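Local coordinates for protein SAG family member (Sag19) (Eimeria tenella, PDB 6ZZB) that is of unknown function but serves as a major surface antigen of this apicomplexan parasite, with a fold related to CAP proteins and probably a role facing the host, at residues Asn176-Asn179 with Val180-Leu184; Ala144-Thr147 with Ala148-His152; Asp52-Ala55 with Ile56-Leu60; Phe207-Phe210 with Ile211-Arg215. All coordinates share one frame; numbering follows the deposited sequence.

Contact 1 (Asn176-Asn179 with Val180-Leu184)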
ATOM      1  N   ASN A 176      -4.394  -5.635  -5.395  1.00 10.24           N
ATOM      2  CA  ASN A 176      -3.036  -6.122  -5.663  1.00 10.45           C
ATOM      3  C   ASN A 176      -2.387  -5.301  -6.772  1.00 10.03           C
ATOM      4  O   ASN A 176      -1.202  -4.992  -6.689  1.00 10.00           O
ATOM      5  CB  ASN A 176      -3.023  -7.625  -5.960  1.00 10.71           C
ATOM      6  CG  ASN A 176      -3.652  -8.458  -4.873  1.00 11.60           C
ATOM      7  OD1 ASN A 176      -4.613  -9.223  -5.116  1.00 15.21           O
ATOM      8  ND2 ASN A 176      -3.127  -8.352  -3.686  1.00 10.56           N
ATOM      9  N   ALA A 177      -3.104  -5.046  -7.874  1.00  9.86           N
ATOM     10  CA  ALA A 177      -2.541  -4.252  -8.970  1.00  9.99           C
ATOM     11  C   ALA A 177      -2.178  -2.837  -8.495  1.00  9.75           C
ATOM     12  O   ALA A 177      -1.115  -2.344  -8.863  1.00 10.15           O
ATOM     13  CB  ALA A 177      -3.512  -4.193 -10.127  1.00 10.07           C
ATOM     14  N   SER A 178      -3.059  -2.228  -7.718  1.00  9.32           N
ATOM     15  CA  SER A 178      -2.775  -0.909  -7.106  1.00  9.32           C
ATOM     16  C   SER A 178      -1.508  -1.014  -6.256  1.00  9.26           C
ATOM     17  O   SER A 178      -0.612  -0.198  -6.346  1.00  9.74           O
ATOM     18  CB  SER A 178      -3.954  -0.451  -6.336  1.00  8.86           C
ATOM     19  OG  SER A 178      -3.690   0.795  -5.685  1.00  9.71           O
ATOM     20  N   ASN A 179      -1.420  -2.052  -5.441  1.00  9.33           N
ATOM     21  CA  ASN A 179      -0.250  -2.246  -4.555  1.00  9.06           C
ATOM     22  C   ASN A 179       1.025  -2.315  -5.386  1.00  9.50           C
ATOM     23  O   ASN A 179       2.027  -1.694  -4.994  1.00 10.52           O
ATOM     24  CB  ASN A 179      -0.406  -3.487  -3.696  1.00  8.65           C
ATOM     25  CG  ASN A 179      -1.436  -3.361  -2.597  1.00  8.44           C
ATOM     26  OD1 ASN A 179      -1.894  -2.261  -2.284  1.00  9.18           O
ATOM     27  ND2 ASN A 179      -1.821  -4.486  -1.986  1.00  9.14           N
ATOM     28  N   VAL A 180       1.019  -3.025  -6.510  1.00 10.21           N
ATOM     29  CA  VAL A 180       2.229  -3.129  -7.349  1.00 10.53           C
ATOM     30  C   VAL A 180       2.572  -1.763  -7.945  1.00 10.54           C
ATOM     31  O   VAL A 180       3.770  -1.458  -8.049  1.00 10.68           O
ATOM     32  CB  VAL A 180       2.011  -4.173  -8.458  1.00 12.46           C
ATOM     33  CG1 VAL A 180       3.057  -4.081  -9.547  1.00 13.60           C
ATOM     34  CG2 VAL A 180       1.952  -5.531  -7.833  1.00 12.54           C
ATOM     35  N   ALA A 181       1.590  -0.976  -8.333  1.00 10.17           N
ATOM     36  CA  ALA A 181       1.863   0.379  -8.863  1.00 11.13           C
ATOM     37  C   ALA A 181       2.621   1.197  -7.823  1.00 11.29           C
ATOM     38  O   ALA A 181       3.601   1.828  -8.184  1.00 12.53           O
ATOM     39  CB  ALA A 181       0.579   1.016  -9.303  1.00 11.15           C
ATOM     40  N   PHE A 182       2.230   1.114  -6.557  1.00 10.49           N
ATOM     41  CA  PHE A 182       2.949   1.889  -5.514  1.00 10.45           C
ATOM     42  C   PHE A 182       4.323   1.284  -5.289  1.00 10.90           C
ATOM     43  O   PHE A 182       5.314   2.018  -5.188  1.00 11.28           O
ATOM     44  CB  PHE A 182       2.169   1.906  -4.203  1.00 10.13           C
ATOM     45  CG  PHE A 182       1.036   2.870  -4.195  1.00 10.41           C
ATOM     46  CD1 PHE A 182       1.245   4.188  -3.815  1.00 10.51           C
ATOM     47  CD2 PHE A 182      -0.231   2.487  -4.593  1.00 11.68           C
ATOM     48  CE1 PHE A 182       0.199   5.085  -3.802  1.00 10.84           C
ATOM     49  CE2 PHE A 182      -1.274   3.398  -4.603  1.00 11.38           C
ATOM     50  CZ  PHE A 182      -1.048   4.713  -4.242  1.00 11.17           C
ATOM     51  N   LEU A 183       4.416  -0.028  -5.207  1.00 10.67           N
ATOM     52  CA  LEU A 183       5.692  -0.712  -4.933  1.00 10.86           C
ATOM     53  C   LEU A 183       6.723  -0.345  -6.000  1.00 12.13           C
ATOM     54  O   LEU A 183       7.915  -0.232  -5.664  1.00 13.03           O
ATOM     55  CB  LEU A 183       5.518  -2.229  -4.914  1.00 11.23           C
ATOM     56  CG  LEU A 183       4.848  -2.793  -3.672  1.00 11.50           C
ATOM     57  CD1 LEU A 183       4.369  -4.207  -3.910  1.00 11.85           C
ATOM     58  CD2 LEU A 183       5.808  -2.757  -2.493  1.00 12.22           C
ATOM     59  N   LEU A 184       6.294  -0.279  -7.244  1.00 12.57           N
ATOM     60  CA  LEU A 184       7.208  -0.108  -8.407  1.00 13.17           C
ATOM     61  C   LEU A 184       7.151   1.309  -8.953  1.00 15.29           C
ATOM     62  O   LEU A 184       7.623   1.522 -10.111  1.00 17.31           O
ATOM     63  CB  LEU A 184       6.819  -1.116  -9.489  1.00 13.45           C
ATOM     64  CG  LEU A 184       6.980  -2.568  -9.088  1.00 14.70           C
ATOM     65  CD1 LEU A 184       6.699  -3.452 -10.292  1.00 15.81           C
ATOM     66  CD2 LEU A 184       8.358  -2.882  -8.547  1.00 15.68           C
TER
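S178 and F182, one helical turn apart, meet at the rim of the phenyl ring. The hydroxyl OG lies in the ring plane at its edge, 3.7 Å from F182 CE2, and the carbonyl oxygen S178 O sits close to the same plane, 3.2 Å from F182 CD2. S178 swings OG away from its own N (chi1 177°), whereas F182 turns its ring to the N side (chi1 -78°), so the serine meets the ring's edge. OG is also hydrogen-bonded to Y165 OH. On another side, V180 CG2 rests 3.4 Å from N176 O, the acceptor of V180 N. L183 folds CG back to 3.3 Å from N179 O, which accepts L183 N at 2.9 Å in the carbonyl plane. The amides of N176 and N179 leave the helix: both ND2 atoms donate to T145 OG1, and N179 OD1 accepts V127 N, so N179 ties a helix and a strand together. This short, buried helix 175-183 therefore lies between helix 138-155, touched by A177 and V180, and strand 126-131, touched by N179 and L183, while A181 and F182 face L214 of the loop after strand 203-211.

Contact 2 (Ala144-Thr147 with Ala148-His152)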
ATOM      1  N   ALA A 144       3.114 -11.840  -1.997  1.00 12.16           N
ATOM      2  CA  ALA A 144       1.855 -12.368  -2.534  1.00 12.89           C
ATOM      3  C   ALA A 144       1.147 -11.245  -3.293  1.00 13.10           C
ATOM      4  O   ALA A 144       0.562 -11.521  -4.360  1.00 13.57           O
ATOM      5  CB  ALA A 144       0.988 -12.943  -1.457  1.00 13.28           C
ATOM      6  N   THR A 145       1.114 -10.009  -2.774  1.00 12.22           N
ATOM      7  CA  THR A 145       0.395  -8.928  -3.484  1.00 11.44           C
ATOM      8  C   THR A 145       1.139  -8.619  -4.764  1.00 11.14           C
ATOM      9  O   THR A 145       0.487  -8.281  -5.785  1.00 11.60           O
ATOM     10  CB  THR A 145       0.179  -7.692  -2.589  1.00 11.18           C
ATOM     11  OG1 THR A 145      -0.944  -6.960  -3.086  1.00 11.25           O
ATOM     12  CG2 THR A 145       1.371  -6.778  -2.484  1.00 11.18           C
ATOM     13  N   TYR A 146       2.450  -8.681  -4.753  1.00 11.96           N
ATOM     14  CA  TYR A 146       3.262  -8.383  -5.935  1.00 12.42           C
ATOM     15  C   TYR A 146       2.916  -9.393  -7.031  1.00 13.20           C
ATOM     16  O   TYR A 146       2.632  -8.983  -8.180  1.00 12.90           O
ATOM     17  CB  TYR A 146       4.750  -8.427  -5.580  1.00 14.29           C
ATOM     18  CG  TYR A 146       5.629  -8.161  -6.766  1.00 16.43           C
ATOM     19  CD1 TYR A 146       5.984  -6.870  -7.129  1.00 18.94           C
ATOM     20  CD2 TYR A 146       6.064  -9.206  -7.557  1.00 18.91           C
ATOM     21  CE1 TYR A 146       6.794  -6.624  -8.222  1.00 21.36           C
ATOM     22  CE2 TYR A 146       6.861  -8.971  -8.670  1.00 21.72           C
ATOM     23  CZ  TYR A 146       7.215  -7.677  -9.005  1.00 23.07           C
ATOM     24  OH  TYR A 146       8.005  -7.461 -10.110  1.00 30.31           O
ATOM     25  N   THR A 147       2.948 -10.674  -6.713  1.00 12.78           N
ATOM     26  CA  THR A 147       2.735 -11.721  -7.744  1.00 13.86           C
ATOM     27  C   THR A 147       1.323 -11.543  -8.287  1.00 13.39           C
ATOM     28  O   THR A 147       1.133 -11.498  -9.536  1.00 13.46           O
ATOM     29  CB  THR A 147       2.970 -13.095  -7.134  1.00 14.67           C
ATOM     30  OG1 THR A 147       4.363 -13.135  -6.812  1.00 16.68           O
ATOM     31  CG2 THR A 147       2.574 -14.211  -8.093  1.00 17.29           C
ATOM     32  N   ALA A 148       0.330 -11.467  -7.426  1.00 11.93           N
ATOM     33  CA  ALA A 148      -1.086 -11.355  -7.831  1.00 11.73           C
ATOM     34  C   ALA A 148      -1.288 -10.054  -8.613  1.00 11.75           C
ATOM     35  O   ALA A 148      -2.035 -10.050  -9.615  1.00 12.12           O
ATOM     36  CB  ALA A 148      -2.019 -11.468  -6.664  1.00 12.70           C
ATOM     37  N   GLY A 149      -0.705  -8.954  -8.174  1.00 11.43           N
ATOM     38  CA  GLY A 149      -0.936  -7.647  -8.804  1.00 11.91           C
ATOM     39  C   GLY A 149      -0.256  -7.569 -10.154  1.00 11.50           C
ATOM     40  O   GLY A 149      -0.892  -7.035 -11.079  1.00 11.76           O
ATOM     41  N   LEU A 150       0.965  -8.075 -10.281  1.00 11.90           N
ATOM     42  CA  LEU A 150       1.672  -8.071 -11.584  1.00 13.58           C
ATOM     43  C   LEU A 150       0.917  -9.004 -12.544  1.00 12.85           C
ATOM     44  O   LEU A 150       0.754  -8.629 -13.723  1.00 12.92           O
ATOM     45  CB  LEU A 150       3.128  -8.488 -11.425  1.00 15.99           C
ATOM     46  CG  LEU A 150       3.966  -8.277 -12.692  1.00 18.32           C
ATOM     47  CD1 LEU A 150       3.795  -6.885 -13.274  1.00 19.85           C
ATOM     48  CD2 LEU A 150       5.429  -8.554 -12.415  1.00 19.49           C
ATOM     49  N   ASP A 151       0.414 -10.142 -12.071  1.00 12.02           N
ATOM     50  CA  ASP A 151      -0.391 -11.041 -12.946  1.00 12.14           C
ATOM     51  C   ASP A 151      -1.614 -10.267 -13.412  1.00 12.88           C
ATOM     52  O   ASP A 151      -1.990 -10.350 -14.583  1.00 12.51           O
ATOM     53  CB  ASP A 151      -0.734 -12.316 -12.210  1.00 12.48           C
ATOM     54  CG  ASP A 151       0.439 -13.255 -12.091  1.00 12.31           C
ATOM     55  OD1 ASP A 151       1.409 -13.080 -12.813  1.00 16.02           O
ATOM     56  OD2 ASP A 151       0.313 -14.170 -11.241  1.00 15.05           O
ATOM     57  N   HIS A 152      -2.305  -9.562 -12.538  1.00 11.01           N
ATOM     58  CA  HIS A 152      -3.518  -8.810 -12.913  1.00 11.70           C
ATOM     59  C   HIS A 152      -3.155  -7.766 -13.963  1.00 11.66           C
ATOM     60  O   HIS A 152      -3.914  -7.618 -14.934  1.00 12.20           O
ATOM     61  CB  HIS A 152      -4.158  -8.157 -11.688  1.00 11.65           C
ATOM     62  CG  HIS A 152      -5.544  -7.710 -11.953  1.00 11.59           C
ATOM     63  ND1 HIS A 152      -6.566  -8.605 -12.133  1.00 12.94           N
ATOM     64  CD2 HIS A 152      -6.062  -6.485 -12.113  1.00 12.55           C
ATOM     65  CE1 HIS A 152      -7.692  -7.921 -12.326  1.00 14.10           C
ATOM     66  NE2 HIS A 152      -7.414  -6.629 -12.329  1.00 13.53           N
TER
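The Y146 ring meets L150 along the outer half of the phenol: methyl CD2 approaches obliquely, 3.9 Å from CZ and 3.6 Å from OH of Y146. Both with CG opposite their own N (chi1 179° in Y146, -170° in L150), the two side chains run alongside each other and point the same way. L184 and L232 touch the same tyrosine from elsewhere in the chain. A second flat group, the D151 carboxylate, is folded back toward the preceding turn, with CG 3.2 Å from T147 O and OD2 3.9 Å from T147 CG2. OD2 and T147 O are both acceptors and share no hydrogen; the bond at this place is that of D151 N to T147 O, 3.0 Å long. T147 lies beside D151, pointing the same way, and its OG1 makes a weak hydrogen bond with Q143 OE1. G149 N donates to T145 O at 2.8 Å; G149 has no side chain, consistent with the close approach of N176 CB, 3.5 Å from G149 N. Over these turns the helix has two unlike sides. The buried side offers apolar Y146 and L150 and a bare glycine surface, suited to close packing, whereas the T147 and D151 side bears polar groups without a salt bridge between them; the carboxylate beside a carbonyl oxygen is probably mildly unfavourable, which the nearby D151 N-H may offset.

Contact 3 (Asp52-Ala55 with Ile56-Leu60)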
ATOM      1  N   ASP A  52      10.459  -4.098   8.988  1.00 11.71           N
ATOM      2  CA  ASP A  52      10.075  -5.483   8.663  1.00 12.68           C
ATOM      3  C   ASP A  52       9.794  -5.625   7.170  1.00 13.10           C
ATOM      4  O   ASP A  52       9.818  -6.785   6.688  1.00 16.30           O
ATOM      5  CB  ASP A  52       8.858  -5.912   9.471  1.00 14.55           C
ATOM      6  CG  ASP A  52       8.762  -7.417   9.572  1.00 19.50           C
ATOM      7  OD1 ASP A  52       9.785  -8.042   9.942  1.00 17.63           O
ATOM      8  OD2 ASP A  52       7.711  -7.978   9.184  1.00 25.29           O
ATOM      9  N   CYS A  53       9.461  -4.550   6.484  1.00 11.45           N
ATOM     10  CA  CYS A  53       8.959  -4.595   5.086  1.00 12.40           C
ATOM     11  C   CYS A  53       9.980  -4.053   4.085  1.00 12.80           C
ATOM     12  O   CYS A  53       9.826  -4.332   2.881  1.00 12.44           O
ATOM     13  CB  CYS A  53       7.677  -3.783   4.978  1.00 12.59           C
ATOM     14  SG  CYS A  53       6.294  -4.415   5.962  1.00 13.73           S
ATOM     15  N   LEU A  54      10.964  -3.233   4.483  1.00 13.71           N
ATOM     16  CA  LEU A  54      11.763  -2.463   3.497  1.00 14.02           C
ATOM     17  C   LEU A  54      12.644  -3.424   2.682  1.00 15.11           C
ATOM     18  O   LEU A  54      12.808  -3.145   1.500  1.00 15.53           O
ATOM     19  CB  LEU A  54      12.573  -1.396   4.239  1.00 15.14           C
ATOM     20  CG  LEU A  54      13.136  -0.245   3.422  1.00 20.12           C
ATOM     21  CD1 LEU A  54      12.099   0.400   2.532  1.00 18.78           C
ATOM     22  CD2 LEU A  54      13.737   0.791   4.376  1.00 22.20           C
ATOM     23  N   ALA A  55      13.126  -4.509   3.266  1.00 15.68           N
ATOM     24  CA  ALA A  55      13.982  -5.478   2.535  1.00 18.25           C
ATOM     25  C   ALA A  55      13.207  -6.059   1.354  1.00 17.48           C
ATOM     26  O   ALA A  55      13.765  -6.069   0.240  1.00 19.99           O
ATOM     27  CB  ALA A  55      14.479  -6.572   3.444  1.00 18.69           C
ATOM     28  N   ILE A  56      11.998  -6.565   1.587  1.00 16.79           N
ATOM     29  CA  ILE A  56      11.226  -7.194   0.472  1.00 16.32           C
ATOM     30  C   ILE A  56      10.844  -6.108  -0.537  1.00 15.64           C
ATOM     31  O   ILE A  56      10.944  -6.359  -1.755  1.00 14.90           O
ATOM     32  CB  ILE A  56      10.023  -8.014   0.965  1.00 17.03           C
ATOM     33  CG1 ILE A  56       9.334  -8.736  -0.203  1.00 19.76           C
ATOM     34  CG2 ILE A  56       8.996  -7.194   1.725  1.00 16.49           C
ATOM     35  CD1 ILE A  56      10.250  -9.595  -1.019  1.00 22.76           C
ATOM     36  N   ILE A  57      10.449  -4.917  -0.110  1.00 14.19           N
ATOM     37  CA  ILE A  57      10.083  -3.838  -1.057  1.00 14.13           C
ATOM     38  C   ILE A  57      11.287  -3.546  -1.950  1.00 14.99           C
ATOM     39  O   ILE A  57      11.147  -3.449  -3.183  1.00 15.28           O
ATOM     40  CB  ILE A  57       9.573  -2.591  -0.315  1.00 13.74           C
ATOM     41  CG1 ILE A  57       8.231  -2.897   0.365  1.00 12.96           C
ATOM     42  CG2 ILE A  57       9.472  -1.430  -1.271  1.00 13.63           C
ATOM     43  CD1 ILE A  57       7.751  -1.839   1.325  1.00 12.93           C
ATOM     44  N   ASN A  58      12.464  -3.384  -1.349  1.00 15.99           N
ATOM     45  CA  ASN A  58      13.655  -2.998  -2.142  1.00 16.11           C
ATOM     46  C   ASN A  58      14.159  -4.177  -2.989  1.00 16.64           C
ATOM     47  O   ASN A  58      14.683  -3.862  -4.087  1.00 18.85           O
ATOM     48  CB  ASN A  58      14.723  -2.416  -1.226  1.00 15.53           C
ATOM     49  CG  ASN A  58      14.424  -0.981  -0.881  1.00 16.47           C
ATOM     50  OD1 ASN A  58      13.840  -0.239  -1.666  1.00 17.34           O
ATOM     51  ND2 ASN A  58      14.859  -0.540   0.293  1.00 15.40           N
ATOM     52  N   LYS A  59      13.943  -5.412  -2.554  1.00 18.38           N
ATOM     53  CA  LYS A  59      14.268  -6.608  -3.382  1.00 20.82           C
ATOM     54  C   LYS A  59      13.405  -6.552  -4.647  1.00 21.91           C
ATOM     55  O   LYS A  59      13.936  -6.634  -5.780  1.00 20.58           O
ATOM     56  CB  LYS A  59      14.052  -7.895  -2.596  1.00 23.77           C
ATOM     57  CG  LYS A  59      14.292  -9.158  -3.408  1.00 30.48           C
ATOM     58  CD  LYS A  59      14.569 -10.366  -2.558  1.00 35.37           C
ATOM     59  CE  LYS A  59      14.394 -11.664  -3.319  1.00 39.12           C
ATOM     60  NZ  LYS A  59      12.968 -12.066  -3.350  1.00 42.22           N
ATOM     61  N   LEU A  60      12.109  -6.313  -4.494  1.00 18.92           N
ATOM     62  CA  LEU A  60      11.180  -6.282  -5.655  1.00 17.43           C
ATOM     63  C   LEU A  60      11.519  -5.120  -6.599  1.00 18.68           C
ATOM     64  O   LEU A  60      11.350  -5.278  -7.822  1.00 20.55           O
ATOM     65  CB  LEU A  60       9.732  -6.221  -5.156  1.00 18.14           C
ATOM     66  CG  LEU A  60       9.262  -7.465  -4.412  1.00 18.29           C
ATOM     67  CD1 LEU A  60       7.927  -7.236  -3.735  1.00 18.52           C
ATOM     68  CD2 LEU A  60       9.137  -8.654  -5.353  1.00 20.52           C
TER
HETATM   69  O   HOH W   1      11.340  -7.237   4.345  1.00 19.22           O
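Helix 50-61 carries one half of the C53-C138 disulfide, and C53 packs against I57 one turn later, CB to CD1 4.1 Å. The isoleucine bends CG1 to the N side (chi1 -67°), laying it 3.3 Å from C53 O, the same oxygen that accepts I57 N at 3.1 Å in a nearly straight hydrogen bond, N-H...O 167°. I56 crowds this carbonyl too, its branch CG2 reaching 3.2 Å from C53 O. L54 and N58 cross obliquely, the leucine CG 3.6 Å from the amide ND2; N58 OD1 accepts L72 N, so the amide ties the helix to the loop at L72, later in the chain. Near the start of the helix a water bridges D52 O and I56 N: it donates to the one and accepts from the other at 2.9 Å, standing in for the direct helical bond between these two residues. The helix is therefore held covalently near its start and by hydrogen bonds further on. It packs on two elements: C53, L54 and I57 touch strand 190-196 through C193 and V191, and I56, I57 and L60 meet helix 138-155 through N139 and I142.

Contact 4 (Phe207-Phe210 with Ile211-Arg215); sequences FCYF and IDPLR
Y209 directs its ring away from its own N (chi1 -173°), and I211, two residues on, holds CG1 on the N side (chi1 -55°); these settings bring CG1 to 3.7 Å from Y209 CE2, near the ring plane at its edge. The two side chains cross at about a right angle. Further out on the same phenol, the pyrrolidine of P213 comes obliquely to the hydroxyl end, CG 3.4 Å and CD 3.6 Å from Y209 OH, so the tyrosine spans from the strand to the residue beyond its turn. That turn contains a cis peptide between I211 and D212, an uncommon link where the second residue is not proline. The chain bends sharply here, leaving F210 O 3.2 Å from P213 N, which has no hydrogen to share, and the turn is closed by packing, not by a bond across it. The polar ends are satisfied elsewhere: Y209 OH bonds S83 OG, and D212 OD2 forms a salt bridge with K189 NZ. Y209, I211 and P213 together turn one side of strand 203-211 and its loop to helix 77-86, through V80, L84, E79 and S83. F210 faces the other way, onto L183 of helix 175-183 and L126 of strand 126-131, while backbone bonds join the strand to 190-196, and C208 adds a disulfide to C193.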
ATOM      1  N   PHE A 207      -0.749  -1.263   6.050  1.00  8.83           N
ATOM      2  CA  PHE A 207      -0.763  -0.073   5.186  1.00  8.72           C
ATOM      3  C   PHE A 207       0.653   0.425   5.044  1.00  8.23           C
ATOM      4  O   PHE A 207       1.318   0.639   6.064  1.00  9.14           O
ATOM      5  CB  PHE A 207      -1.648   1.014   5.771  1.00  8.77           C
ATOM      6  CG  PHE A 207      -1.712   2.254   4.929  1.00  8.89           C
ATOM      7  CD1 PHE A 207      -2.419   2.215   3.741  1.00  9.87           C
ATOM      8  CD2 PHE A 207      -1.087   3.437   5.299  1.00  9.94           C
ATOM      9  CE1 PHE A 207      -2.487   3.345   2.935  1.00 11.05           C
ATOM     10  CE2 PHE A 207      -1.132   4.540   4.457  1.00  9.99           C
ATOM     11  CZ  PHE A 207      -1.843   4.487   3.303  1.00 10.66           C
ATOM     12  N   CYS A 208       1.089   0.666   3.823  1.00  8.45           N
ATOM     13  CA  CYS A 208       2.379   1.332   3.560  1.00  8.68           C
ATOM     14  C   CYS A 208       2.120   2.600   2.765  1.00  9.25           C
ATOM     15  O   CYS A 208       1.535   2.541   1.670  1.00  8.98           O
ATOM     16  CB  CYS A 208       3.328   0.437   2.795  1.00  9.56           C
ATOM     17  SG  CYS A 208       3.841  -1.088   3.605  1.00 10.53           S
ATOM     18  N   TYR A 209       2.590   3.722   3.288  1.00  9.05           N
ATOM     19  CA  TYR A 209       2.478   5.030   2.642  1.00  8.70           C
ATOM     20  C   TYR A 209       3.787   5.343   1.940  1.00  8.77           C
ATOM     21  O   TYR A 209       4.844   5.323   2.590  1.00  9.87           O
ATOM     22  CB  TYR A 209       2.159   6.138   3.651  1.00  8.75           C
ATOM     23  CG  TYR A 209       1.878   7.437   2.956  1.00  8.82           C
ATOM     24  CD1 TYR A 209       0.652   7.637   2.367  1.00  9.50           C
ATOM     25  CD2 TYR A 209       2.815   8.440   2.815  1.00  9.62           C
ATOM     26  CE1 TYR A 209       0.367   8.766   1.638  1.00  9.63           C
ATOM     27  CE2 TYR A 209       2.533   9.598   2.135  1.00 10.31           C
ATOM     28  CZ  TYR A 209       1.291   9.780   1.561  1.00  9.85           C
ATOM     29  OH  TYR A 209       0.975  10.921   0.893  1.00 10.11           O
ATOM     30  N   PHE A 210       3.706   5.626   0.649  1.00  8.87           N
ATOM     31  CA  PHE A 210       4.862   5.980  -0.188  1.00  9.32           C
ATOM     32  C   PHE A 210       4.869   7.485  -0.426  1.00  9.24           C
ATOM     33  O   PHE A 210       3.852   8.066  -0.762  1.00  9.87           O
ATOM     34  CB  PHE A 210       4.792   5.233  -1.516  1.00  9.32           C
ATOM     35  CG  PHE A 210       4.874   3.737  -1.366  1.00  9.35           C
ATOM     36  CD1 PHE A 210       3.756   2.986  -1.000  1.00  9.37           C
ATOM     37  CD2 PHE A 210       6.061   3.053  -1.578  1.00  9.88           C
ATOM     38  CE1 PHE A 210       3.828   1.620  -0.839  1.00  9.91           C
ATOM     39  CE2 PHE A 210       6.128   1.674  -1.436  1.00 10.43           C
ATOM     40  CZ  PHE A 210       5.016   0.952  -1.067  1.00 10.05           C
ATOM     41  N   ILE A 211       6.052   8.091  -0.261  1.00 10.77           N
ATOM     42  CA  ILE A 211       6.304   9.505  -0.609  1.00 11.41           C
ATOM     43  C   ILE A 211       7.150   9.459  -1.869  1.00 11.47           C
ATOM     44  O   ILE A 211       8.230   8.870  -1.816  1.00 13.26           O
ATOM     45  CB  ILE A 211       7.002  10.238   0.544  1.00 11.88           C
ATOM     46  CG1 ILE A 211       6.224  10.116   1.852  1.00 13.02           C
ATOM     47  CG2 ILE A 211       7.276  11.695   0.155  1.00 13.97           C
ATOM     48  CD1 ILE A 211       6.871  10.854   3.005  1.00 13.88           C
ATOM     49  N   ASP A 212       6.670  10.022  -2.995  1.00 13.36           N
ATOM     50  CA  ASP A 212       5.415  10.711  -3.207  1.00 13.26           C
ATOM     51  C   ASP A 212       4.356   9.716  -3.642  1.00 12.90           C
ATOM     52  O   ASP A 212       4.687   8.749  -4.313  1.00 14.56           O
ATOM     53  CB  ASP A 212       5.569  11.748  -4.325  1.00 14.64           C
ATOM     54  CG  ASP A 212       6.485  12.880  -3.925  1.00 18.32           C
ATOM     55  OD1 ASP A 212       6.312  13.403  -2.816  1.00 17.22           O
ATOM     56  OD2 ASP A 212       7.334  13.237  -4.762  1.00 23.66           O
ATOM     57  N   PRO A 213       3.089   9.890  -3.247  1.00 12.60           N
ATOM     58  CA  PRO A 213       2.045   8.950  -3.621  1.00 13.24           C
ATOM     59  C   PRO A 213       1.664   9.022  -5.093  1.00 14.67           C
ATOM     60  O   PRO A 213       1.580  10.118  -5.652  1.00 14.56           O
ATOM     61  CB  PRO A 213       0.850   9.363  -2.751  1.00 13.34           C
ATOM     62  CG  PRO A 213       1.076  10.845  -2.485  1.00 12.98           C
ATOM     63  CD  PRO A 213       2.585  10.964  -2.378  1.00 12.55           C
ATOM     64  N   LEU A 214       1.314   7.882  -5.668  1.00 15.02           N
ATOM     65  CA  LEU A 214       0.567   7.881  -6.936  1.00 16.36           C
ATOM     66  C   LEU A 214      -0.769   8.568  -6.733  1.00 16.53           C
ATOM     67  O   LEU A 214      -1.444   8.336  -5.714  1.00 16.92           O
ATOM     68  CB  LEU A 214       0.311   6.458  -7.429  1.00 18.95           C
ATOM     69  CG  LEU A 214       1.508   5.767  -8.023  1.00 21.74           C
ATOM     70  CD1 LEU A 214       1.152   4.301  -8.242  1.00 21.57           C
ATOM     71  CD2 LEU A 214       1.927   6.441  -9.326  1.00 21.85           C
ATOM     72  N   ARG A 215      -1.188   9.352  -7.718  1.00 16.81           N
ATOM     73  CA  ARG A 215      -2.496  10.034  -7.700  1.00 18.30           C
ATOM     74  C   ARG A 215      -3.229   9.763  -9.013  1.00 17.50           C
ATOM     75  O   ARG A 215      -2.575   9.422  -9.988  1.00 19.15           O
ATOM     76  CB  ARG A 215      -2.263  11.520  -7.412  1.00 22.13           C
ATOM     77  CG  ARG A 215      -1.585  11.737  -6.065  1.00 27.00           C
ATOM     78  CD  ARG A 215      -1.467  13.195  -5.721  1.00 33.38           C
ATOM     79  NE  ARG A 215      -2.798  13.787  -5.583  1.00 36.87           N
ATOM     80  CZ  ARG A 215      -3.064  15.079  -5.690  1.00 35.23           C
ATOM     81  NH1 ARG A 215      -2.094  15.950  -5.924  1.00 36.59           N
ATOM     82  NH2 ARG A 215      -4.307  15.499  -5.547  1.00 39.68           N
TER

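Contacts 1 and 4 are buried, their centres about 7 Å from the centre of the chain; contacts 2 and 3 are partly buried, at about 13 Å, on helices whose outer sides meet solvent. Contact 1 touches the other three: with contact 2 through asparagine amides on T145, with contact 3 through leucine on isoleucine, and with contact 4 through F182 packed on F210 and L214. Contacts 2 and 3 meet where Y146 packs on L60, while contacts 3 and 4 stay apart, linked through strand 190-196. Contacts 1 to 3 rest on helical hydrogen bonds; contact 4, where a strand runs into a loop, has ring packing and a cis peptide instead.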